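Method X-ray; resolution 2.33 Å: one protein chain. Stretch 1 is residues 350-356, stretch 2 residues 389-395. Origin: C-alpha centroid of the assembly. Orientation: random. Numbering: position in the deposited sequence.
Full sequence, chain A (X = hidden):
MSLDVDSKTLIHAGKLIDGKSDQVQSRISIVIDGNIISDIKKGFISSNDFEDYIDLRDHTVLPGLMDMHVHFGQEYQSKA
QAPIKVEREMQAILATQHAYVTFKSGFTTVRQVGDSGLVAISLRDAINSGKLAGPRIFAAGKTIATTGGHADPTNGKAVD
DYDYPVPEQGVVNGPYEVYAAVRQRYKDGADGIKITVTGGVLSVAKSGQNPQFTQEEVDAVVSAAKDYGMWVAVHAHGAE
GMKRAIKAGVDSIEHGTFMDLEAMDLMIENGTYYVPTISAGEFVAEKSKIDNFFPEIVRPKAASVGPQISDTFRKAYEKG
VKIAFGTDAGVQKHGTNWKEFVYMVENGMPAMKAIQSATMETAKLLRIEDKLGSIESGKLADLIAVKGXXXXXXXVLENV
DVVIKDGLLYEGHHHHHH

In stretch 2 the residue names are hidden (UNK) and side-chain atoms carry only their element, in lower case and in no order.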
# COMPACT_ATOMS: atom_id res chain seq x y z
N PRO A 350 -18.80 38.88 24.52
CA PRO A 350 -20.05 39.63 24.68
C PRO A 350 -21.20 38.91 23.99
O PRO A 350 -21.02 38.28 22.95
CB PRO A 350 -19.73 40.98 24.04
CG PRO A 350 -18.66 40.66 23.05
CD PRO A 350 -17.79 39.68 23.80
N ALA A 351 -22.39 39.00 24.58
CA ALA A 351 -23.57 38.34 24.04
C ALA A 351 -23.82 38.46 22.53
O ALA A 351 -24.10 37.47 21.87
CB ALA A 351 -24.80 38.81 24.80
N MSE A 352 -23.72 39.67 21.99
CA MSE A 352 -23.98 39.87 20.57
C MSE A 352 -22.96 39.13 19.71
O MSE A 352 -23.31 38.57 18.67
CB MSE A 352 -23.98 41.36 20.23
CG MSE A 352 -24.13 41.66 18.74
SE MSE A 352 -25.83 40.95 18.07
CE MSE A 352 -26.98 42.56 17.99
N LYS A 353 -21.71 39.14 20.14
CA LYS A 353 -20.66 38.46 19.39
C LYS A 353 -20.92 36.96 19.41
O LYS A 353 -20.63 36.26 18.44
CB LYS A 353 -19.29 38.76 20.00
CG LYS A 353 -18.33 39.42 19.02
CD LYS A 353 -18.88 40.73 18.44
CE LYS A 353 -17.86 41.39 17.51
NZ LYS A 353 -18.42 42.61 16.85
N ALA A 354 -21.48 36.48 20.51
CA ALA A 354 -21.80 35.08 20.65
C ALA A 354 -22.90 34.70 19.66
O ALA A 354 -22.79 33.67 18.99
CB ALA A 354 -22.25 34.77 22.08
N ILE A 355 -23.94 35.52 19.57
CA ILE A 355 -25.02 35.23 18.64
C ILE A 355 -24.54 35.28 17.19
O ILE A 355 -25.00 34.52 16.34
CB ILE A 355 -26.19 36.21 18.81
CG1 ILE A 355 -26.76 36.07 20.22
CG2 ILE A 355 -27.27 35.91 17.79
CD1 ILE A 355 -27.82 37.08 20.56
N GLN A 356 -23.60 36.18 16.91
CA GLN A 356 -23.07 36.31 15.56
C GLN A 356 -22.21 35.10 15.21
O GLN A 356 -22.07 34.75 14.04
CB GLN A 356 -22.27 37.61 15.40
CG GLN A 356 -23.12 38.86 15.67
CD GLN A 356 -22.41 40.16 15.35
OE1 GLN A 356 -21.26 40.36 15.69
NE2 GLN A 356 -23.12 41.06 14.68
N UNK A 389 -34.80 39.64 25.89
CA UNK A 389 -33.66 40.23 25.20
C UNK A 389 -32.42 39.37 25.39
O UNK A 389 -31.83 39.36 26.47
o UNK A 389 -31.49 41.89 24.29
c UNK A 389 -33.39 41.64 25.73
c UNK A 389 -32.46 42.43 24.84
n UNK A 389 -32.74 43.73 24.69
N UNK A 390 -32.00 38.64 24.35
CA UNK A 390 -30.82 37.77 24.41
C UNK A 390 -29.53 38.51 24.77
O UNK A 390 -28.64 37.93 25.39
c UNK A 390 -32.20 37.14 22.60
c UNK A 390 -32.70 38.48 23.06
c UNK A 390 -30.76 37.18 23.01
N UNK A 391 -29.45 39.79 24.40
CA UNK A 391 -28.26 40.59 24.68
C UNK A 391 -28.07 40.87 26.18
O UNK A 391 -26.94 41.04 26.64
c UNK A 391 -28.32 41.94 23.93
c UNK A 391 -27.03 42.73 24.16
c UNK A 391 -27.47 40.84 21.79
c UNK A 391 -28.53 41.70 22.43
N UNK A 392 -29.17 40.90 26.93
CA UNK A 392 -29.10 41.17 28.36
C UNK A 392 -28.99 39.90 29.21
O UNK A 392 -28.49 39.92 30.33
c UNK A 392 -30.33 41.97 28.81
c UNK A 392 -31.63 44.14 28.65
o UNK A 392 -31.42 45.37 28.69
c UNK A 392 -30.57 43.24 28.02
o UNK A 392 -32.67 43.61 29.11
N UNK A 393 -29.48 38.79 28.66
CA UNK A 393 -29.44 37.50 29.34
C UNK A 393 -29.63 36.45 28.26
O UNK A 393 -30.74 35.99 28.00
o UNK A 393 -31.67 35.76 31.66
c UNK A 393 -30.59 36.10 31.11
c UNK A 393 -30.55 37.43 30.39
o UNK A 393 -29.56 35.39 31.14
N UNK A 394 -28.52 36.08 27.62
CA UNK A 394 -28.51 35.12 26.53
C UNK A 394 -29.10 33.76 26.90
O UNK A 394 -29.46 32.98 26.02
c UNK A 394 -26.26 34.04 26.87
c UNK A 394 -27.08 34.95 25.97
c UNK A 394 -25.84 34.53 23.79
c UNK A 394 -27.14 34.38 24.56
N UNK A 395 -29.19 33.46 28.20
CA UNK A 395 -29.75 32.18 28.62
C UNK A 395 -31.25 32.13 28.29
O UNK A 395 -31.88 31.08 28.40
c UNK A 395 -29.55 31.96 30.13
o UNK A 395 -30.39 32.80 30.91

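Position 389 carries four side-chain atoms: two carbons, the second bearing one oxygen and one nitrogen. None of them touches stretch 1. The side-chain oxygen lies 2.9 Å from the backbone N of position 391 and accepts its hydrogen bond. A short side chain ending in an amide is asparagine, N389. Its work is local, for while OD1 accepts that bond its own backbone O receives the N of position 392 at 3.1 Å, so the residue steadies the turn that follows.

At position 390 three carbons close a ring onto the backbone N. The CB points toward stretch 1 and lies 3.8 Å from CD1 of I355, while the backbone O of position 390 is 4.0 Å from CB of A351. The ring identifies proline, P390. It leaves this N without a hydrogen to donate, and its phi of -58° suits the helical backbone of 390 to 392.

Position 391 has four carbons, forked at the first, with one arm two carbons long. The end carbon of the longer arm lies 3.8 Å from CA of M352, a selenomethionine, and 4.0 Å from CD1 of I355. That pattern is isoleucine, I391. With chi1 and chi2 both m, the longer apolar arm brings CD1 to the helix although the CA-to-CB bond runs sideways.

Position 392 shows three carbons in a row, the third carrying two oxygens, and none of these atoms touches stretch 1: glutamate, E392. Its CA-to-CB bond points away from stretch 1 and the residue is exposed, as befits a charged carboxylate, and it touches a crystal neighbour.

Position 393 is one carbon shorter, two carbons with two oxygens on the second, and again without contact to stretch 1, hence aspartate, D393. Its CA-to-CB bond also points away, and the residue is exposed. Its carboxylate has a local partner: OD1 accepts a hydrogen bond of 2.7 Å from the side-chain oxygen of position 395.

Position 394 again has four carbons forked at the first with a two-carbon arm. The end carbon of the longer arm lies 4.0 Å from CB of A354, 4.0 Å from CG1 of I355 and 3.9 Å from the backbone O of A351. This too is isoleucine, I394. Here CA-to-CB points toward the helix, and with chi1 and chi2 both t the arm is extended. A purely hydrocarbon chain fits this buried site.

Position 395 has one carbon and one oxygen and makes no contact with stretch 1: serine, S395. Its OG is the donor to D393.

The contact is apolar packing, with no hydrogen bond across it, and buries 288 Å² in total. The backbones come nearest at A351, a residue with only a methyl side chain: the CA of A351 is 5.2 Å from the CA of I391, and the CB of A351 meets the backbone O of I391 at 3.6 Å. One helical turn later, I355 touches P390, I391 and I394, while the polar residues of stretch 2 stay clear of the helix.

Stretch 2, residues 389-395: NPIEDIS
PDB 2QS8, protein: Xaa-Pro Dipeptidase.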